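Local coordinates for protein inulin fructotransferase (PDB 2INV) that probably cleaves inulin by intramolecular fructosyl transfer, releasing a cyclic difructose dianhydride, at residues 270-279 with 295-303; 216-224 with 241-249. All blocks are in the same frame, centred on the assembly; numbering follows the deposited sequence.

Interaction 1: residues 270-279 with 295-303. With FRU (beta-D-fructofuranose), chain D.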
ATOM      1  N   ASN A 270     -10.789  -0.732  -2.424  1.00 12.15           N
ATOM      2  CA  ASN A 270     -11.080  -0.003  -1.199  1.00 11.52           C
ATOM      3  C   ASN A 270     -12.261  -0.600  -0.458  1.00 10.99           C
ATOM      4  O   ASN A 270     -13.073  -1.323  -1.030  1.00 11.56           O
ATOM      5  CB  ASN A 270     -11.390   1.470  -1.503  1.00 11.41           C
ATOM      6  CG  ASN A 270     -10.209   2.205  -2.098  1.00 12.11           C
ATOM      7  OD1 ASN A 270      -9.241   2.529  -1.405  1.00 11.51           O
ATOM      8  ND2 ASN A 270     -10.281   2.472  -3.395  1.00 10.96           N
ATOM      9  N   ARG A 271     -12.345  -0.272   0.826  1.00 10.27           N
ATOM     10  CA  ARG A 271     -13.433  -0.717   1.682  1.00 10.33           C
ATOM     11  C   ARG A 271     -14.231   0.517   2.050  1.00 11.20           C
ATOM     12  O   ARG A 271     -13.718   1.407   2.719  1.00 11.82           O
ATOM     13  CB  ARG A 271     -12.883  -1.390   2.944  1.00 10.05           C
ATOM     14  CG  ARG A 271     -13.971  -1.979   3.871  1.00 11.56           C
ATOM     15  CD  ARG A 271     -14.546  -0.946   4.830  1.00 11.31           C
ATOM     16  NE  ARG A 271     -15.635  -1.498   5.637  1.00 11.72           N
ATOM     17  CZ  ARG A 271     -15.748  -1.331   6.953  1.00 13.06           C
ATOM     18  NH1 ARG A 271     -14.838  -0.631   7.621  1.00 13.19           N
ATOM     19  NH2 ARG A 271     -16.775  -1.863   7.606  1.00 10.66           N
ATOM     20  N   LEU A 272     -15.474   0.581   1.587  1.00 11.22           N
ATOM     21  CA  LEU A 272     -16.325   1.720   1.876  1.00 10.84           C
ATOM     22  C   LEU A 272     -17.536   1.342   2.719  1.00 11.67           C
ATOM     23  O   LEU A 272     -18.273   0.419   2.387  1.00 11.50           O
ATOM     24  CB  LEU A 272     -16.799   2.393   0.578  1.00 10.95           C
ATOM     25  CG  LEU A 272     -15.833   3.365  -0.114  1.00 11.11           C
ATOM     26  CD1 LEU A 272     -14.557   2.641  -0.528  1.00 11.11           C
ATOM     27  CD2 LEU A 272     -16.519   3.977  -1.327  1.00 13.69           C
ATOM     28  N   GLN A 273     -17.734   2.067   3.815  1.00 11.48           N
ATOM     29  CA  GLN A 273     -18.872   1.843   4.708  1.00 12.78           C
ATOM     30  C   GLN A 273     -19.499   3.180   5.081  1.00 12.40           C
ATOM     31  O   GLN A 273     -18.847   4.019   5.702  1.00 12.99           O
ATOM     32  CB  GLN A 273     -18.440   1.118   5.987  1.00 12.45           C
ATOM     33  CG  GLN A 273     -19.623   0.601   6.814  1.00 12.99           C
ATOM     34  CD  GLN A 273     -19.258   0.173   8.219  1.00 14.10           C
ATOM     35  OE1 GLN A 273     -19.915  -0.698   8.804  1.00 17.39           O
ATOM     36  NE2 GLN A 273     -18.222   0.794   8.779  1.00 14.56           N
ATOM     37  N   GLY A 274     -20.754   3.374   4.693  1.00 11.83           N
ATOM     38  CA  GLY A 274     -21.431   4.615   5.007  1.00 12.30           C
ATOM     39  C   GLY A 274     -22.818   4.396   5.579  1.00 11.82           C
ATOM     40  O   GLY A 274     -23.368   3.303   5.500  1.00 12.52           O
ATOM     41  N   PHE A 275     -23.385   5.446   6.160  1.00 12.40           N
ATOM     42  CA  PHE A 275     -24.731   5.382   6.733  1.00 12.93           C
ATOM     43  C   PHE A 275     -25.681   6.241   5.925  1.00 13.04           C
ATOM     44  O   PHE A 275     -26.844   6.401   6.290  1.00 13.93           O
ATOM     45  CB  PHE A 275     -24.776   5.926   8.164  1.00 12.79           C
ATOM     46  CG  PHE A 275     -23.937   5.168   9.155  1.00 13.86           C
ATOM     47  CD1 PHE A 275     -23.878   3.782   9.141  1.00 14.75           C
ATOM     48  CD2 PHE A 275     -23.273   5.853  10.171  1.00 14.42           C
ATOM     49  CE1 PHE A 275     -23.175   3.091  10.131  1.00 14.40           C
ATOM     50  CE2 PHE A 275     -22.575   5.179  11.155  1.00 14.45           C
ATOM     51  CZ  PHE A 275     -22.525   3.797  11.140  1.00 14.59           C
ATOM     52  N   TYR A 276     -25.184   6.816   4.839  1.00 13.32           N
ATOM     53  CA  TYR A 276     -26.014   7.682   4.023  1.00 13.17           C
ATOM     54  C   TYR A 276     -25.827   7.546   2.530  1.00 13.02           C
ATOM     55  O   TYR A 276     -24.861   6.959   2.045  1.00 13.35           O
ATOM     56  CB  TYR A 276     -25.749   9.163   4.332  1.00 12.93           C
ATOM     57  CG  TYR A 276     -25.361   9.483   5.745  1.00 12.76           C
ATOM     58  CD1 TYR A 276     -26.262   9.311   6.795  1.00 13.88           C
ATOM     59  CD2 TYR A 276     -24.101  10.004   6.033  1.00 12.33           C
ATOM     60  CE1 TYR A 276     -25.918   9.664   8.090  1.00 13.74           C
ATOM     61  CE2 TYR A 276     -23.747  10.351   7.325  1.00 14.13           C
ATOM     62  CZ  TYR A 276     -24.660  10.181   8.350  1.00 13.83           C
ATOM     63  OH  TYR A 276     -24.316  10.526   9.637  1.00 15.31           O
ATOM     64  N   PRO A 277     -26.790   8.092   1.783  1.00 13.99           N
ATOM     65  CA  PRO A 277     -26.836   8.125   0.324  1.00 13.83           C
ATOM     66  C   PRO A 277     -25.595   8.848  -0.204  1.00 13.33           C
ATOM     67  O   PRO A 277     -25.025   9.691   0.484  1.00 14.62           O
ATOM     68  CB  PRO A 277     -28.112   8.909   0.062  1.00 15.20           C
ATOM     69  CG  PRO A 277     -29.025   8.364   1.102  1.00 14.97           C
ATOM     70  CD  PRO A 277     -28.152   8.242   2.343  1.00 13.74           C
ATOM     71  N   GLY A 278     -25.176   8.493  -1.413  1.00 12.11           N
ATOM     72  CA  GLY A 278     -24.018   9.123  -2.028  1.00 12.77           C
ATOM     73  C   GLY A 278     -22.673   8.971  -1.327  1.00 12.80           C
ATOM     74  O   GLY A 278     -21.996   9.961  -1.046  1.00 11.55           O
HETATM   75  N   MSE A 279     -22.265   7.731  -1.072  1.00 12.32           N
HETATM   76  CA  MSE A 279     -20.986   7.452  -0.416  1.00 13.55           C
HETATM   77  C   MSE A 279     -19.840   7.700  -1.396  1.00 13.44           C
HETATM   78  O   MSE A 279     -18.754   8.145  -1.009  1.00 13.34           O
HETATM   79  CB  MSE A 279     -20.951   5.991   0.073  1.00 14.46           C
HETATM   80  CG  MSE A 279     -21.688   5.758   1.373  1.00 14.29           C
HETATM   81 SE   MSE A 279     -22.360   3.966   1.608  1.00 15.94          SE
HETATM   82  CE  MSE A 279     -23.838   3.988   0.363  1.00 20.18           C
ATOM     83  N   HIS A 295     -15.530  -2.583  -2.110  1.00 12.04           N
ATOM     84  CA  HIS A 295     -16.646  -3.131  -1.354  1.00 12.22           C
ATOM     85  C   HIS A 295     -17.418  -1.933  -0.845  1.00 11.95           C
ATOM     86  O   HIS A 295     -16.904  -1.128  -0.068  1.00 12.10           O
ATOM     87  CB  HIS A 295     -16.196  -3.979  -0.172  1.00 12.45           C
ATOM     88  CG  HIS A 295     -17.295  -4.805   0.420  1.00 13.60           C
ATOM     89  ND1 HIS A 295     -18.321  -4.262   1.163  1.00 12.75           N
ATOM     90  CD2 HIS A 295     -17.485  -6.144   0.440  1.00 13.73           C
ATOM     91  CE1 HIS A 295     -19.090  -5.233   1.624  1.00 13.42           C
ATOM     92  NE2 HIS A 295     -18.603  -6.385   1.199  1.00 13.48           N
ATOM     93  N   ILE A 296     -18.658  -1.821  -1.297  1.00 11.41           N
ATOM     94  CA  ILE A 296     -19.505  -0.697  -0.939  1.00 12.94           C
ATOM     95  C   ILE A 296     -20.690  -1.133  -0.091  1.00 12.83           C
ATOM     96  O   ILE A 296     -21.634  -1.746  -0.581  1.00 13.12           O
ATOM     97  CB  ILE A 296     -19.966  -0.006  -2.229  1.00 13.20           C
ATOM     98  CG1 ILE A 296     -18.736   0.219  -3.117  1.00 14.92           C
ATOM     99  CG2 ILE A 296     -20.660   1.308  -1.921  1.00 14.32           C
ATOM    100  CD1 ILE A 296     -19.042   0.562  -4.546  1.00 13.11           C
ATOM    101  N   ARG A 297     -20.619  -0.815   1.195  1.00 12.46           N
ATOM    102  CA  ARG A 297     -21.654  -1.179   2.145  1.00 13.00           C
ATOM    103  C   ARG A 297     -22.389   0.013   2.722  1.00 12.86           C
ATOM    104  O   ARG A 297     -21.811   0.873   3.391  1.00 12.55           O
ATOM    105  CB  ARG A 297     -21.051  -2.033   3.270  1.00 15.23           C
ATOM    106  CG  ARG A 297     -21.655  -1.800   4.653  1.00 19.10           C
ATOM    107  CD  ARG A 297     -23.113  -2.172   4.697  1.00 19.21           C
ATOM    108  NE  ARG A 297     -23.412  -3.077   5.801  1.00 18.33           N
ATOM    109  CZ  ARG A 297     -24.382  -3.987   5.773  1.00 17.92           C
ATOM    110  NH1 ARG A 297     -25.149  -4.112   4.692  1.00 19.32           N
ATOM    111  NH2 ARG A 297     -24.580  -4.781   6.820  1.00 16.16           N
ATOM    112  N   ARG A 298     -23.686   0.040   2.450  1.00 12.88           N
ATOM    113  CA  ARG A 298     -24.556   1.093   2.933  1.00 12.64           C
ATOM    114  C   ARG A 298     -25.451   0.482   4.003  1.00 13.13           C
ATOM    115  O   ARG A 298     -25.978  -0.625   3.819  1.00 12.81           O
ATOM    116  CB  ARG A 298     -25.408   1.626   1.780  1.00 11.96           C
ATOM    117  CG  ARG A 298     -26.591   2.484   2.200  1.00 14.23           C
ATOM    118  CD  ARG A 298     -26.136   3.727   2.935  1.00 14.89           C
ATOM    119  NE  ARG A 298     -27.065   4.082   3.999  1.00 16.89           N
ATOM    120  CZ  ARG A 298     -28.295   4.546   3.806  1.00 16.52           C
ATOM    121  NH1 ARG A 298     -28.763   4.724   2.579  1.00 17.12           N
ATOM    122  NH2 ARG A 298     -29.060   4.826   4.851  1.00 16.17           N
ATOM    123  N   THR A 299     -25.602   1.175   5.126  1.00 13.98           N
ATOM    124  CA  THR A 299     -26.458   0.669   6.189  1.00 14.68           C
ATOM    125  C   THR A 299     -26.889   1.853   7.037  1.00 15.08           C
ATOM    126  O   THR A 299     -26.612   3.008   6.695  1.00 13.75           O
ATOM    127  CB  THR A 299     -25.736  -0.395   7.058  1.00 15.42           C
ATOM    128  OG1 THR A 299     -26.696  -1.083   7.872  1.00 15.51           O
ATOM    129  CG2 THR A 299     -24.693   0.256   7.948  1.00 16.45           C
ATOM    130  N   ASN A 300     -27.568   1.576   8.141  1.00 15.75           N
ATOM    131  CA  ASN A 300     -28.049   2.651   8.995  1.00 16.75           C
ATOM    132  C   ASN A 300     -27.085   2.932  10.144  1.00 17.96           C
ATOM    133  O   ASN A 300     -26.426   2.028  10.665  1.00 17.73           O
ATOM    134  CB  ASN A 300     -29.433   2.304   9.547  1.00 17.40           C
ATOM    135  CG  ASN A 300     -29.468   0.950  10.208  1.00 17.50           C
ATOM    136  OD1 ASN A 300     -29.107  -0.062   9.601  1.00 17.42           O
ATOM    137  ND2 ASN A 300     -29.920   0.916  11.455  1.00 18.89           N
ATOM    138  N   GLU A 301     -27.013   4.200  10.533  1.00 18.06           N
ATOM    139  CA  GLU A 301     -26.154   4.648  11.623  1.00 19.64           C
ATOM    140  C   GLU A 301     -26.288   3.691  12.806  1.00 20.79           C
ATOM    141  O   GLU A 301     -27.389   3.454  13.305  1.00 20.72           O
ATOM    142  CB  GLU A 301     -26.566   6.056  12.051  1.00 19.14           C
ATOM    143  CG  GLU A 301     -25.974   6.507  13.376  1.00 19.26           C
ATOM    144  CD  GLU A 301     -24.467   6.607  13.340  1.00 19.78           C
ATOM    145  OE1 GLU A 301     -23.946   7.531  12.679  1.00 18.86           O
ATOM    146  OE2 GLU A 301     -23.800   5.759  13.971  1.00 18.71           O
ATOM    147  N   GLY A 302     -25.165   3.154  13.272  1.00 22.30           N
ATOM    148  CA  GLY A 302     -25.203   2.204  14.369  1.00 23.99           C
ATOM    149  C   GLY A 302     -24.869   2.701  15.767  1.00 24.58           C
ATOM    150  O   GLY A 302     -25.153   1.992  16.742  1.00 25.96           O
ATOM    151  N   TYR A 303     -24.302   3.901  15.882  1.00 24.37           N
ATOM    152  CA  TYR A 303     -23.958   4.447  17.197  1.00 23.87           C
ATOM    153  C   TYR A 303     -25.010   5.486  17.598  1.00 23.67           C
ATOM    154  O   TYR A 303     -25.065   6.579  17.040  1.00 23.67           O
ATOM    155  CB  TYR A 303     -22.558   5.053  17.124  1.00 23.95           C
ATOM    156  CG  TYR A 303     -21.921   5.470  18.433  1.00 23.64           C
ATOM    157  CD1 TYR A 303     -21.896   4.621  19.542  1.00 23.99           C
ATOM    158  CD2 TYR A 303     -21.263   6.699  18.533  1.00 23.43           C
ATOM    159  CE1 TYR A 303     -21.224   4.991  20.720  1.00 23.09           C
ATOM    160  CE2 TYR A 303     -20.589   7.069  19.695  1.00 21.96           C
ATOM    161  CZ  TYR A 303     -20.572   6.214  20.782  1.00 23.03           C
ATOM    162  OH  TYR A 303     -19.888   6.587  21.915  1.00 20.19           O
TER
HETATM  163  C1  FRU D   2     -17.710   6.536  17.014  1.00 25.78           C
HETATM  164  C2  FRU D   2     -17.108   5.880  15.698  1.00 25.18           C
HETATM  165  C3  FRU D   2     -16.145   6.814  14.910  1.00 24.41           C
HETATM  166  C4  FRU D   2     -16.370   6.465  13.421  1.00 23.81           C
HETATM  167  C5  FRU D   2     -17.798   6.004  13.429  1.00 23.70           C
HETATM  168  C6  FRU D   2     -17.890   4.688  12.641  1.00 23.40           C
HETATM  169  O1  FRU D   2     -18.103   7.917  16.796  1.00 25.60           O
HETATM  170  O3  FRU D   2     -14.823   7.235  15.139  1.00 24.53           O
HETATM  171  O4  FRU D   2     -16.083   7.549  12.555  1.00 22.82           O
HETATM  172  O5  FRU D   2     -18.224   5.872  14.831  1.00 24.61           O
HETATM  173  O6  FRU D   2     -19.191   4.575  12.231  1.00 23.25           O
HETATM  174  O   HOH W   1     -17.225  -2.104   2.493  1.00 17.77           O
HETATM  175  O   HOH W   2     -22.104  -2.958   8.651  1.00 15.93           O
HETATM  176  O   HOH W   3     -28.123   6.215   8.982  1.00 20.62           O
HETATM  177  O   HOH W   4     -25.661   9.332  11.611  1.00 20.41           O

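Interaction 2: residues 216-224 with 241-249. With 2PO (phosphonate), chain H.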
ATOM      1  N   GLN A 216      -2.456  16.552  -9.861  1.00 13.46           N
ATOM      2  CA  GLN A 216      -1.810  15.641 -10.795  1.00 13.74           C
ATOM      3  C   GLN A 216      -1.131  14.474 -10.088  1.00 12.88           C
ATOM      4  O   GLN A 216      -0.552  14.637  -9.014  1.00 12.45           O
ATOM      5  CB  GLN A 216      -0.767  16.374 -11.635  1.00 15.22           C
ATOM      6  CG  GLN A 216      -1.301  17.560 -12.414  1.00 18.83           C
ATOM      7  CD  GLN A 216      -2.024  17.139 -13.667  1.00 21.91           C
ATOM      8  OE1 GLN A 216      -2.862  17.876 -14.198  1.00 23.77           O
ATOM      9  NE2 GLN A 216      -1.718  15.938 -14.145  1.00 22.97           N
ATOM     10  N   ALA A 217      -1.202  13.309 -10.729  1.00 13.45           N
ATOM     11  CA  ALA A 217      -0.620  12.060 -10.246  1.00 13.72           C
ATOM     12  C   ALA A 217      -0.416  11.994  -8.740  1.00 14.13           C
ATOM     13  O   ALA A 217       0.708  11.888  -8.250  1.00 14.90           O
ATOM     14  CB  ALA A 217       0.692  11.801 -10.952  1.00 15.58           C
ATOM     15  N   THR A 218      -1.524  12.026  -8.015  1.00 12.74           N
ATOM     16  CA  THR A 218      -1.505  11.965  -6.569  1.00 12.16           C
ATOM     17  C   THR A 218      -1.923  10.563  -6.147  1.00 12.55           C
ATOM     18  O   THR A 218      -2.645   9.881  -6.871  1.00 10.29           O
ATOM     19  CB  THR A 218      -2.472  13.010  -5.983  1.00 12.74           C
ATOM     20  OG1 THR A 218      -2.001  14.326  -6.309  1.00 13.49           O
ATOM     21  CG2 THR A 218      -2.568  12.866  -4.475  1.00 12.51           C
ATOM     22  N   ILE A 219      -1.454  10.133  -4.982  1.00 10.68           N
ATOM     23  CA  ILE A 219      -1.790   8.816  -4.464  1.00 12.15           C
ATOM     24  C   ILE A 219      -2.330   8.926  -3.055  1.00 11.67           C
ATOM     25  O   ILE A 219      -1.728   9.574  -2.198  1.00 11.95           O
ATOM     26  CB  ILE A 219      -0.564   7.874  -4.412  1.00 12.22           C
ATOM     27  CG1 ILE A 219      -0.040   7.588  -5.823  1.00 13.20           C
ATOM     28  CG2 ILE A 219      -0.950   6.577  -3.716  1.00 12.77           C
ATOM     29  CD1 ILE A 219       1.223   6.763  -5.835  1.00 14.16           C
ATOM     30  N   VAL A 220      -3.473   8.291  -2.829  1.00 11.22           N
ATOM     31  CA  VAL A 220      -4.103   8.279  -1.523  1.00 11.52           C
ATOM     32  C   VAL A 220      -4.436   6.817  -1.267  1.00 11.61           C
ATOM     33  O   VAL A 220      -5.426   6.299  -1.783  1.00 10.75           O
ATOM     34  CB  VAL A 220      -5.399   9.124  -1.507  1.00 12.50           C
ATOM     35  CG1 VAL A 220      -6.015   9.112  -0.113  1.00 13.53           C
ATOM     36  CG2 VAL A 220      -5.102  10.557  -1.926  1.00 12.27           C
ATOM     37  N   SER A 221      -3.590   6.154  -0.485  1.00 11.83           N
ATOM     38  CA  SER A 221      -3.780   4.741  -0.192  1.00 13.04           C
ATOM     39  C   SER A 221      -3.413   4.344   1.232  1.00 12.73           C
ATOM     40  O   SER A 221      -2.755   5.099   1.949  1.00 12.40           O
ATOM     41  CB  SER A 221      -2.960   3.902  -1.171  1.00 14.88           C
ATOM     42  OG  SER A 221      -1.586   4.054  -0.930  1.00 19.62           O
ATOM     43  N   GLY A 222      -3.824   3.135   1.612  1.00 13.10           N
ATOM     44  CA  GLY A 222      -3.532   2.608   2.936  1.00 13.06           C
ATOM     45  C   GLY A 222      -4.001   3.430   4.125  1.00 12.51           C
ATOM     46  O   GLY A 222      -3.488   3.263   5.234  1.00 13.89           O
ATOM     47  N   ASN A 223      -4.991   4.297   3.914  1.00 12.10           N
ATOM     48  CA  ASN A 223      -5.500   5.142   4.991  1.00 12.00           C
ATOM     49  C   ASN A 223      -6.811   4.670   5.627  1.00 12.00           C
ATOM     50  O   ASN A 223      -7.611   3.975   4.997  1.00 12.20           O
ATOM     51  CB  ASN A 223      -5.705   6.577   4.496  1.00 11.02           C
ATOM     52  CG  ASN A 223      -4.463   7.165   3.853  1.00 12.96           C
ATOM     53  OD1 ASN A 223      -3.499   7.556   4.679  1.00 10.85           O
ATOM     54  ND2 ASN A 223      -4.367   7.262   2.627  1.00 11.87           N
ATOM     55  N   HIS A 224      -7.008   5.075   6.884  1.00 13.27           N
ATOM     56  CA  HIS A 224      -8.199   4.778   7.692  1.00 12.92           C
ATOM     57  C   HIS A 224      -8.961   6.107   7.827  1.00 13.42           C
ATOM     58  O   HIS A 224      -8.451   7.023   8.472  1.00 14.25           O
ATOM     59  CB  HIS A 224      -7.793   4.353   9.110  1.00 13.65           C
ATOM     60  CG  HIS A 224      -7.539   2.883   9.289  1.00 13.04           C
ATOM     61  ND1 HIS A 224      -8.532   1.932   9.187  1.00 14.63           N
ATOM     62  CD2 HIS A 224      -6.420   2.208   9.658  1.00 12.05           C
ATOM     63  CE1 HIS A 224      -8.040   0.741   9.487  1.00 12.80           C
ATOM     64  NE2 HIS A 224      -6.762   0.882   9.778  1.00 14.78           N
ATOM     65  N   GLY A 241      -5.198  11.721 -12.849  1.00 11.82           N
ATOM     66  CA  GLY A 241      -4.239  10.715 -12.423  1.00 11.64           C
ATOM     67  C   GLY A 241      -4.293  10.343 -10.948  1.00 11.21           C
ATOM     68  O   GLY A 241      -3.345   9.752 -10.423  1.00 12.02           O
ATOM     69  N   LEU A 242      -5.396  10.664 -10.277  1.00 11.68           N
ATOM     70  CA  LEU A 242      -5.531  10.328  -8.864  1.00 11.60           C
ATOM     71  C   LEU A 242      -5.756   8.833  -8.688  1.00 12.00           C
ATOM     72  O   LEU A 242      -6.594   8.241  -9.365  1.00 11.17           O
ATOM     73  CB  LEU A 242      -6.697  11.095  -8.235  1.00 11.63           C
ATOM     74  CG  LEU A 242      -6.973  10.907  -6.735  1.00 11.37           C
ATOM     75  CD1 LEU A 242      -5.735  11.257  -5.921  1.00 10.77           C
ATOM     76  CD2 LEU A 242      -8.144  11.781  -6.309  1.00 10.05           C
ATOM     77  N   LEU A 243      -4.980   8.233  -7.792  1.00 11.28           N
ATOM     78  CA  LEU A 243      -5.090   6.814  -7.497  1.00 12.83           C
ATOM     79  C   LEU A 243      -5.544   6.732  -6.052  1.00 12.06           C
ATOM     80  O   LEU A 243      -4.891   7.266  -5.154  1.00 12.89           O
ATOM     81  CB  LEU A 243      -3.730   6.127  -7.628  1.00 13.66           C
ATOM     82  CG  LEU A 243      -3.636   4.796  -8.374  1.00 16.87           C
ATOM     83  CD1 LEU A 243      -2.344   4.107  -7.964  1.00 13.63           C
ATOM     84  CD2 LEU A 243      -4.821   3.913  -8.054  1.00 16.02           C
ATOM     85  N   VAL A 244      -6.673   6.079  -5.830  1.00 11.73           N
ATOM     86  CA  VAL A 244      -7.180   5.921  -4.483  1.00 10.87           C
ATOM     87  C   VAL A 244      -7.337   4.417  -4.369  1.00 10.76           C
ATOM     88  O   VAL A 244      -8.146   3.801  -5.066  1.00 10.11           O
ATOM     89  CB  VAL A 244      -8.494   6.690  -4.320  1.00 10.54           C
ATOM     90  CG1 VAL A 244      -9.019   6.541  -2.905  1.00 12.21           C
ATOM     91  CG2 VAL A 244      -8.248   8.163  -4.628  1.00 10.76           C
ATOM     92  N   THR A 245      -6.540   3.833  -3.482  1.00 11.14           N
ATOM     93  CA  THR A 245      -6.504   2.391  -3.342  1.00 11.18           C
ATOM     94  C   THR A 245      -6.167   1.902  -1.928  1.00 11.11           C
ATOM     95  O   THR A 245      -5.438   2.560  -1.185  1.00 11.11           O
ATOM     96  CB  THR A 245      -5.447   1.850  -4.313  1.00 11.55           C
ATOM     97  OG1 THR A 245      -3.947   1.972  -3.852  1.00 10.06           O
ATOM     98  CG2 THR A 245      -5.575   2.222  -5.738  1.00 12.02           C
ATOM     99  N   GLY A 246      -6.692   0.731  -1.582  1.00 10.82           N
ATOM    100  CA  GLY A 246      -6.425   0.132  -0.284  1.00 10.21           C
ATOM    101  C   GLY A 246      -6.748   0.975   0.934  1.00  9.91           C
ATOM    102  O   GLY A 246      -6.079   0.876   1.958  1.00 11.17           O
ATOM    103  N   ASN A 247      -7.773   1.808   0.835  1.00  9.27           N
ATOM    104  CA  ASN A 247      -8.169   2.636   1.963  1.00  9.50           C
ATOM    105  C   ASN A 247      -9.382   2.002   2.614  1.00 10.51           C
ATOM    106  O   ASN A 247     -10.197   1.365   1.943  1.00 11.06           O
ATOM    107  CB  ASN A 247      -8.528   4.050   1.496  1.00 10.04           C
ATOM    108  CG  ASN A 247      -7.350   4.785   0.907  1.00 10.33           C
ATOM    109  OD1 ASN A 247      -6.477   5.274   1.630  1.00 10.23           O
ATOM    110  ND2 ASN A 247      -7.310   4.857  -0.419  1.00 10.30           N
ATOM    111  N   ASN A 248      -9.500   2.172   3.924  1.00 10.65           N
ATOM    112  CA  ASN A 248     -10.642   1.635   4.645  1.00 11.59           C
ATOM    113  C   ASN A 248     -11.410   2.848   5.138  1.00 13.22           C
ATOM    114  O   ASN A 248     -11.117   3.399   6.197  1.00 13.34           O
ATOM    115  CB  ASN A 248     -10.184   0.775   5.818  1.00 11.92           C
ATOM    116  CG  ASN A 248     -11.303  -0.076   6.383  1.00 12.00           C
ATOM    117  OD1 ASN A 248     -12.383   0.426   6.678  1.00 12.97           O
ATOM    118  ND2 ASN A 248     -11.053  -1.374   6.529  1.00  9.57           N
ATOM    119  N   LEU A 249     -12.372   3.277   4.331  1.00 12.72           N
ATOM    120  CA  LEU A 249     -13.180   4.441   4.648  1.00 13.72           C
ATOM    121  C   LEU A 249     -14.462   4.017   5.330  1.00 13.91           C
ATOM    122  O   LEU A 249     -15.307   3.336   4.752  1.00 13.56           O
ATOM    123  CB  LEU A 249     -13.454   5.263   3.389  1.00 14.36           C
ATOM    124  CG  LEU A 249     -12.217   5.344   2.493  1.00 14.72           C
ATOM    125  CD1 LEU A 249     -12.566   5.948   1.306  1.00 16.56           C
ATOM    126  CD2 LEU A 249     -11.335   6.068   3.142  1.00 16.20           C
TER
HETATM  127  P   2PO H1001      -2.763  -1.602  -2.682  1.00 37.47           P
HETATM  128  O1P 2PO H1001      -1.395  -1.740  -3.456  1.00 33.28           O
HETATM  129  O2P 2PO H1001      -3.003  -0.052  -2.431  1.00 33.66           O
HETATM  130  O3P 2PO H1001      -2.951  -2.485  -1.495  1.00 33.59           O

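Interaction 1: residues 270-279 with 295-303
F275 packs its ring face against the loop that follows strand 295-299, with E301 CA 3.3 Å from its ring centroid in a CH-pi contact almost on the ring normal. The ring is placed there by CG lying anti to the carbonyl carbon (chi1 -62°). In its plane, T299 CG2 meets the edge, 3.8 Å from F275 CD1. The E301 carboxylate, turned 63° to the ring, passes within 3.1 Å of F275 CD2 through OE1. This carboxylate is firmly held: OE2 accepts the Y303 amide through its anti lone pair, and OE1 pairs with R252. F275 and Y303 line the glycan pocket, and fructose O6 is 3.6 Å from F275 CZ.

R298 bends at chi2 and chi3, donating from NE to T299 O (2.9 Å) from above the carbonyl plane. Y276 CA and P277 CD cover one face of its guanidinium, with P277 CD 3.6 Å from R298 NH1, which also salt-bridges D315. Along the strands themselves, five backbone hydrogen bonds of parallel pairing, from H295 N to N270 O through T299 N to G274 O, join the two segments. Strand 271-274 is flanked by strand 248-249 on one side and strand 285-299 on the other, beyond which strand 328-337 follows.

Interaction 2: residues 216-224 with 241-249
N223 and N247 lie side by side with their amides pointing the same way and only 7° from coplanar. N247 OD1 is gripped twice by the residue beside it, by N223 N at 2.9 Å and by N223 ND2 at 3.1 Å, the latter in the carbonyl plane. The other end of the same amide is used as well: N247 ND2 donates to V220 O at 2.7 Å with a nearly straight bond, the acceptor close to the amide plane. T245 N reaches that oxygen from the opposite face of its carbonyl plane, so V220 O takes two donors. With OD1 and ND2 both bonded, the rotation of the N247 amide is fixed. N223 repeats the scheme one coil earlier, its amide bonding N200 and V197.

On the face of V220 and V244 the packing is apolar. L242 CG stands anti to the backbone N (chi1 -178°), which brings CD1 to T218 CB at 3.7 Å and within 4.1 Å of V220 CG2. On the other face, I219 packs on N248, and L243 on N247, of the third subunit, and T245 OG1 donates to phosphonate O2P at 2.6 Å; T245 of both other subunits binds the same anion. Farther along, H224 ND1 packs against N248 CB, while R271 NH1 bonds N248 OD1. In-register parallel strands followed by stacked asparagines at a turn recall the asparagine stacks of pectate-lyase-like right-handed parallel beta-helices, the fold of this enzyme.

In the fold
Both contacts join successive coils of the same beta-helix, and strands 248-249 and 271-274 are neighbours, so interaction 2 runs into interaction 1 through the R271 O to L249 N bond. The asparagine stack continues across the boundary: N270 OD1 accepts from N247 N, while N270 ND2 reaches V244 O. Both are largely buried, but 216-224 with 241-249 sits nearer the chain centre, against both other subunits, whereas interaction 1 meets the second; it relies on amide bonds, aliphatic packing and an anion bound among three subunits. The 270-279 with 295-303 contact extends into partly exposed loops, where the rings of F275 and Y303 border bound fructose and E301 and R298 add charged and backbone bonds.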